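Local coordinates for protein Bd3459 (Bdellovibrio bacteriovorus, PDB 5CEC) that probably acts as a serine-type D-Ala-D-Ala carboxypeptidase or endopeptidase of the S13 family on peptidoglycan during predation, and is bound by the ankyrin-repeat immunity protein Bd3460, at residues A[94-99]-A[104-109]; A[274-279]-A[314-319]. The protein carries 1 engineered substitution. All coordinates share one frame; numbering follows the deposited sequence.

Contact 1. Residues A[94-99]-A[104-109]; sequences LHVTPT and YDIHIE
His-95 and His-107 pair through their backbones: His-95 N donates to His-107 O at 2.9 Å in a nearly straight bond, and His-107 N returns a bond to His-95 O. Thr-97 and Asp-105 repeat this pattern: Thr-97 N reaches Asp-105 O, and Asp-105 N reaches Thr-97 O at 2.8 Å. Between these doubly bonded pairs, Val-96 and Ile-106 form a non-hydrogen-bonded pair, where Ile-106 CA sits 3.3 Å from His-95 O as a CA-H...O contact. The two strands run antiparallel, their axes at 163°, and are joined by the five-residue connection 99-103, so the unit is a beta hairpin. It lies in the interior of a mixed sheet, flanked by strands 231-236 and 135-141.

The polar face carries a His-carboxylate bond. With CG of His-95 set beside its own backbone N (chi1 -61°), NE2 donates to Glu-109 OE1 at 2.7 Å; the oxygen lies in the ring plane, accepts through its anti lone pair, and belongs to a carboxylate tilted just 13° from the ring. That bond holds the ring's rotation, and the ring also meets Phe-224 at an angle; a sulfate ion, probably from the crystallisation liquor, lies near the side chain. The His-107 ring meets His-95 obliquely, presenting its CD2 edge to His-95 CD2 at 4.0 Å, while its ND1 bonds to Thr-140 OG1 and its ring stacks on Phe-224. Nearer the turn, the Thr-99 side chain crosses that of Asp-105 at about a right angle, its CG2 lying against the carboxylate.

Apolar contacts line the other face. Leu-94 CG meets Ile-106 CG2 at 3.8 Å, and both side chains touch helix 118-130. Val-96 CG1 approaches Tyr-104 CD2 obliquely at 3.6 Å, and Pro-98 CB touches Tyr-104 CE2, 4.0 Å away.

Contact 2. Residues A[274-279]-A[314-319]; sequences AGKMQA and LYSLDK
Lys-276 extends toward Ser-316 with CG anti to the backbone N (chi1 -176°), a bend at chi2 (72°) and a straight run beyond it, while Met-277 places CG beside its backbone N (chi1 -54°) and bends at chi2, so that its methyl swings to the same serine. Both side chains meet Ser-316 at their far carbons. Lys-276 CE lies 3.9 Å from Ser-316 CB, and Met-277 CE lies 3.6 Å from Ser-316 OG; the serine therefore has an aliphatic carbon from each neighbour against its short side chain. Its hydroxyl is hydrogen-bonded to Lys-312 O, a turn earlier on its own helix.

The polar link across the contact passes through one water. Lys-276 NZ donates to it at 2.8 Å, and the water in turn donates to Ser-316 O at 2.9 Å. That carbonyl also accepts from Ser-320 OG, and the ammonium group makes a salt bridge with Asp-82, which would help to hold it in place and probably offsets its charge. The backbones stay well apart, the nearest CA atoms, those of Lys-276 and Ser-316, being 9.0 Å from each other, and the buried area is small at 98 Å².

The contact joins the C-terminal end of helix 265-277, where Gln-278 leaves helical geometry with positive phi, to the C-terminal half of helix 307-322. Met-277 also packs on Met-309 and Val-313, nearer the start of that helix, and touches Leu-78 of helix 72-84, the helix that carries Asp-82; on another side of helix 307-322, Leu-314 and Tyr-315 rest on Tyr-379 of strand 376-385.

How the contacts relate
Following the chain from the N terminus, contact 1 comes first and closes a short loop: only four residues separate 94-99 from 104-109, giving a local hairpin within the mixed sheet. Contact 2 opens much later and closes a longer excursion, 34 residues between 274-279 and 314-319 that include strands 284-285 and 304-306. The two loops follow in series, neither nested nor crossing. The centres of contact 1 and contact 2 are about 42 Å apart. The nearest atoms of contact 1 and contact 2 are about 26 Å apart, so the two do not touch. Contact 1 ties neighbouring strands inside one sheet, whereas contact 2 bridges two helices beside helix 72-84 and the antiparallel sheet containing strand 376-385.

Contact 1. Residues A[94-99]-A[104-109]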
loop_
_atom_site.group_PDB
_atom_site.type_symbol
_atom_site.label_atom_id
_atom_site.label_comp_id
_atom_site.label_asym_id
_atom_site.label_seq_id
_atom_site.Cartn_x
_atom_site.Cartn_y
_atom_site.Cartn_z
ATOM N N LEU A 94 -27.478 13.882 -5.130
ATOM C CA LEU A 94 -28.605 13.048 -5.493
ATOM C C LEU A 94 -29.794 13.992 -5.651
ATOM O O LEU A 94 -30.158 14.718 -4.730
ATOM C CB LEU A 94 -28.877 12.032 -4.404
ATOM C CG LEU A 94 -28.125 10.700 -4.507
ATOM C CD1 LEU A 94 -26.655 10.889 -4.290
ATOM C CD2 LEU A 94 -28.723 9.738 -3.494
ATOM N N HIS A 95 -30.424 13.929 -6.796
ATOM C CA HIS A 95 -31.617 14.704 -7.093
ATOM C C HIS A 95 -32.800 13.775 -6.918
ATOM O O HIS A 95 -32.933 12.835 -7.681
ATOM C CB HIS A 95 -31.515 15.248 -8.509
ATOM C CG HIS A 95 -30.340 16.145 -8.707
ATOM N ND1 HIS A 95 -30.434 17.503 -8.520
ATOM C CD2 HIS A 95 -29.044 15.896 -9.026
ATOM C CE1 HIS A 95 -29.262 18.063 -8.757
ATOM N NE2 HIS A 95 -28.397 17.111 -9.062
ATOM N N VAL A 96 -33.584 14.008 -5.866
ATOM C CA VAL A 96 -34.574 13.044 -5.374
ATOM C C VAL A 96 -35.976 13.569 -5.604
ATOM O O VAL A 96 -36.308 14.657 -5.093
ATOM C CB VAL A 96 -34.375 12.755 -3.870
ATOM C CG1 VAL A 96 -35.368 11.715 -3.388
ATOM C CG2 VAL A 96 -32.934 12.310 -3.598
ATOM N N THR A 97 -36.809 12.800 -6.302
ATOM C CA THR A 97 -38.190 13.213 -6.583
ATOM C C THR A 97 -39.169 12.110 -6.173
ATOM O O THR A 97 -38.992 10.959 -6.599
ATOM C CB THR A 97 -38.381 13.458 -8.098
ATOM O OG1 THR A 97 -37.377 14.366 -8.569
ATOM C CG2 THR A 97 -39.766 14.058 -8.373
ATOM N N PRO A 98 -40.192 12.445 -5.363
ATOM C CA PRO A 98 -41.180 11.405 -5.022
ATOM C C PRO A 98 -42.020 10.998 -6.236
ATOM O O PRO A 98 -42.242 11.817 -7.121
ATOM C CB PRO A 98 -42.038 12.053 -3.938
ATOM C CG PRO A 98 -41.762 13.496 -4.008
ATOM C CD PRO A 98 -40.509 13.755 -4.764
ATOM N N THR A 99 -42.422 9.731 -6.305
ATOM C CA THR A 99 -43.300 9.260 -7.381
ATOM C C THR A 99 -44.622 8.836 -6.792
ATOM O O THR A 99 -44.722 8.559 -5.592
ATOM C CB THR A 99 -42.746 8.055 -8.153
ATOM O OG1 THR A 99 -42.766 6.901 -7.305
ATOM C CG2 THR A 99 -41.355 8.323 -8.651
ATOM N N TYR A 104 -39.277 6.705 -5.150
ATOM C CA TYR A 104 -38.553 7.911 -5.532
ATOM C C TYR A 104 -37.810 7.673 -6.816
ATOM O O TYR A 104 -37.373 6.548 -7.085
ATOM C CB TYR A 104 -37.555 8.299 -4.462
ATOM C CG TYR A 104 -38.209 8.705 -3.178
ATOM C CD1 TYR A 104 -38.554 7.761 -2.211
ATOM C CD2 TYR A 104 -38.501 10.042 -2.920
ATOM C CE1 TYR A 104 -39.163 8.134 -1.025
ATOM C CE2 TYR A 104 -39.117 10.407 -1.738
ATOM C CZ TYR A 104 -39.444 9.453 -0.799
ATOM O OH TYR A 104 -40.059 9.831 0.379
ATOM N N ASP A 105 -37.692 8.729 -7.613
ATOM C CA ASP A 105 -36.718 8.783 -8.700
ATOM C C ASP A 105 -35.486 9.493 -8.191
ATOM O O ASP A 105 -35.596 10.503 -7.473
ATOM C CB ASP A 105 -37.257 9.543 -9.917
ATOM C CG ASP A 105 -38.324 8.778 -10.674
ATOM O OD1 ASP A 105 -38.417 7.531 -10.560
ATOM O OD2 ASP A 105 -39.076 9.458 -11.408
ATOM N N ILE A 106 -34.309 8.984 -8.558
ATOM C CA ILE A 106 -33.061 9.571 -8.102
ATOM C C ILE A 106 -32.105 9.698 -9.258
ATOM O O ILE A 106 -31.823 8.717 -9.935
ATOM C CB ILE A 106 -32.399 8.783 -6.978
ATOM C CG1 ILE A 106 -33.342 8.715 -5.770
ATOM C CG2 ILE A 106 -31.071 9.431 -6.574
ATOM C CD1 ILE A 106 -32.772 7.993 -4.573
ATOM N N HIS A 107 -31.578 10.900 -9.462
ATOM C CA HIS A 107 -30.492 11.113 -10.410
ATOM C C HIS A 107 -29.215 11.421 -9.646
ATOM O O HIS A 107 -29.203 12.341 -8.833
ATOM C CB HIS A 107 -30.763 12.264 -11.376
ATOM C CG HIS A 107 -29.601 12.593 -12.270
ATOM N ND1 HIS A 107 -29.232 11.802 -13.337
ATOM C CD2 HIS A 107 -28.719 13.621 -12.244
ATOM C CE1 HIS A 107 -28.203 12.357 -13.952
ATOM N NE2 HIS A 107 -27.857 13.443 -13.296
ATOM N N ILE A 108 -28.151 10.655 -9.885
ATOM C CA ILE A 108 -26.839 10.914 -9.286
ATOM C C ILE A 108 -25.991 11.832 -10.181
ATOM O O ILE A 108 -25.634 11.475 -11.307
ATOM C CB ILE A 108 -26.068 9.622 -8.998
ATOM C CG1 ILE A 108 -26.866 8.698 -8.053
ATOM C CG2 ILE A 108 -24.721 9.955 -8.386
ATOM C CD1 ILE A 108 -26.258 7.326 -7.873
ATOM N N GLU A 109 -25.734 13.032 -9.687
ATOM C CA GLU A 109 -24.838 13.979 -10.292
ATOM C C GLU A 109 -23.485 13.739 -9.647
ATOM O O GLU A 109 -23.255 14.090 -8.482
ATOM C CB GLU A 109 -25.365 15.410 -10.063
ATOM C CG GLU A 109 -24.392 16.497 -10.513
ATOM C CD GLU A 109 -24.877 17.909 -10.214
ATOM O OE1 GLU A 109 -25.973 18.071 -9.644
ATOM O OE2 GLU A 109 -24.137 18.872 -10.520
#

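Contact 2. Residues A[274-279]-A[314-319]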
loop_
_atom_site.group_PDB
_atom_site.type_symbol
_atom_site.label_atom_id
_atom_site.label_comp_id
_atom_site.label_asym_id
_atom_site.label_seq_id
_atom_site.Cartn_x
_atom_site.Cartn_y
_atom_site.Cartn_z
ATOM N N ALA A 274 5.876 21.533 -14.449
ATOM C CA ALA A 274 6.705 22.552 -15.050
ATOM C C ALA A 274 6.533 23.866 -14.307
ATOM O O ALA A 274 7.510 24.552 -14.018
ATOM C CB ALA A 274 6.368 22.717 -16.529
ATOM N N GLY A 275 5.288 24.238 -14.027
ATOM C CA GLY A 275 5.019 25.436 -13.250
ATOM C C GLY A 275 5.384 25.358 -11.785
ATOM O O GLY A 275 5.783 26.361 -11.209
ATOM N N LYS A 276 5.281 24.168 -11.187
ATOM C CA LYS A 276 5.575 23.994 -9.762
ATOM C C LYS A 276 7.078 23.926 -9.486
ATOM O O LYS A 276 7.571 24.485 -8.505
ATOM C CB LYS A 276 4.888 22.706 -9.288
ATOM C CG LYS A 276 5.007 22.398 -7.812
ATOM C CD LYS A 276 4.182 23.310 -6.943
ATOM C CE LYS A 276 4.434 23.010 -5.481
ATOM N NZ LYS A 276 3.478 23.718 -4.603
ATOM N N MET A 277 7.793 23.217 -10.349
ATOM C CA MET A 277 9.173 22.817 -10.097
ATOM C C MET A 277 10.145 23.301 -11.142
ATOM O O MET A 277 11.322 23.057 -10.997
ATOM C CB MET A 277 9.259 21.281 -10.033
ATOM C CG MET A 277 8.307 20.636 -9.056
ATOM S SD MET A 277 8.869 20.850 -7.363
ATOM C CE MET A 277 7.843 19.705 -6.484
ATOM N N GLN A 278 9.642 23.933 -12.206
ATOM C CA GLN A 278 10.469 24.299 -13.369
ATOM C C GLN A 278 11.133 23.014 -13.878
ATOM O O GLN A 278 12.287 23.012 -14.295
ATOM C CB GLN A 278 11.477 25.415 -13.032
ATOM C CG GLN A 278 10.828 26.752 -12.694
ATOM C CD GLN A 278 10.013 26.707 -11.409
ATOM O OE1 GLN A 278 10.555 26.420 -10.333
ATOM N NE2 GLN A 278 8.703 26.962 -11.508
ATOM N N ALA A 279 10.373 21.917 -13.832
ATOM C CA ALA A 279 10.824 20.619 -14.259
ATOM C C ALA A 279 10.344 20.361 -15.673
ATOM O O ALA A 279 9.376 20.966 -16.150
ATOM C CB ALA A 279 10.277 19.554 -13.322
ATOM N N LEU A 314 8.622 15.922 -1.727
ATOM C CA LEU A 314 8.398 15.828 -0.271
ATOM C C LEU A 314 8.392 17.215 0.395
ATOM O O LEU A 314 7.514 17.520 1.220
ATOM C CB LEU A 314 9.421 14.923 0.389
ATOM C CG LEU A 314 9.197 13.423 0.034
ATOM C CD1 LEU A 314 10.487 12.649 0.265
ATOM C CD2 LEU A 314 8.024 12.809 0.793
ATOM N N TYR A 315 9.372 18.047 0.046
ATOM C CA TYR A 315 9.455 19.406 0.596
ATOM C C TYR A 315 8.182 20.183 0.319
ATOM O O TYR A 315 7.586 20.811 1.224
ATOM C CB TYR A 315 10.633 20.144 -0.009
ATOM C CG TYR A 315 10.712 21.554 0.458
ATOM C CD1 TYR A 315 9.995 22.563 -0.174
ATOM C CD2 TYR A 315 11.478 21.878 1.562
ATOM C CE1 TYR A 315 10.063 23.860 0.266
ATOM C CE2 TYR A 315 11.542 23.168 2.031
ATOM C CZ TYR A 315 10.833 24.186 1.385
ATOM O OH TYR A 315 10.862 25.460 1.803
ATOM N N SER A 316 7.727 20.123 -0.928
ATOM C CA SER A 316 6.534 20.849 -1.362
ATOM C C SER A 316 5.252 20.314 -0.746
ATOM O O SER A 316 4.359 21.092 -0.394
ATOM C CB SER A 316 6.447 20.886 -2.893
ATOM O OG SER A 316 7.512 21.625 -3.451
ATOM N N LEU A 317 5.127 18.982 -0.631
ATOM C CA LEU A 317 3.973 18.388 -0.009
ATOM C C LEU A 317 3.897 18.783 1.454
ATOM O O LEU A 317 2.812 19.132 1.964
ATOM C CB LEU A 317 4.034 16.865 -0.182
ATOM C CG LEU A 317 2.892 16.078 0.471
ATOM C CD1 LEU A 317 1.514 16.520 -0.017
ATOM C CD2 LEU A 317 3.082 14.603 0.185
ATOM N N ASP A 318 5.024 18.664 2.153
ATOM C CA ASP A 318 5.092 19.051 3.553
ATOM C C ASP A 318 4.671 20.524 3.719
ATOM O O ASP A 318 3.900 20.866 4.635
ATOM C CB ASP A 318 6.492 18.800 4.109
ATOM C CG ASP A 318 6.518 18.335 5.552
ATOM O OD1 ASP A 318 5.459 18.148 6.189
ATOM O OD2 ASP A 318 7.652 18.150 6.051
ATOM N N LYS A 319 5.143 21.383 2.828
ATOM C CA LYS A 319 4.861 22.821 2.917
ATOM C C LYS A 319 3.365 23.061 2.750
ATOM O O LYS A 319 2.754 23.781 3.552
ATOM C CB LYS A 319 5.622 23.606 1.854
ATOM C CG LYS A 319 5.381 25.115 1.941
ATOM C CD LYS A 319 6.200 25.815 0.888
ATOM C CE LYS A 319 5.942 27.302 0.898
ATOM N NZ LYS A 319 6.700 28.001 -0.178
HETATM O O HOH W 1 4.290 23.528 -1.902
#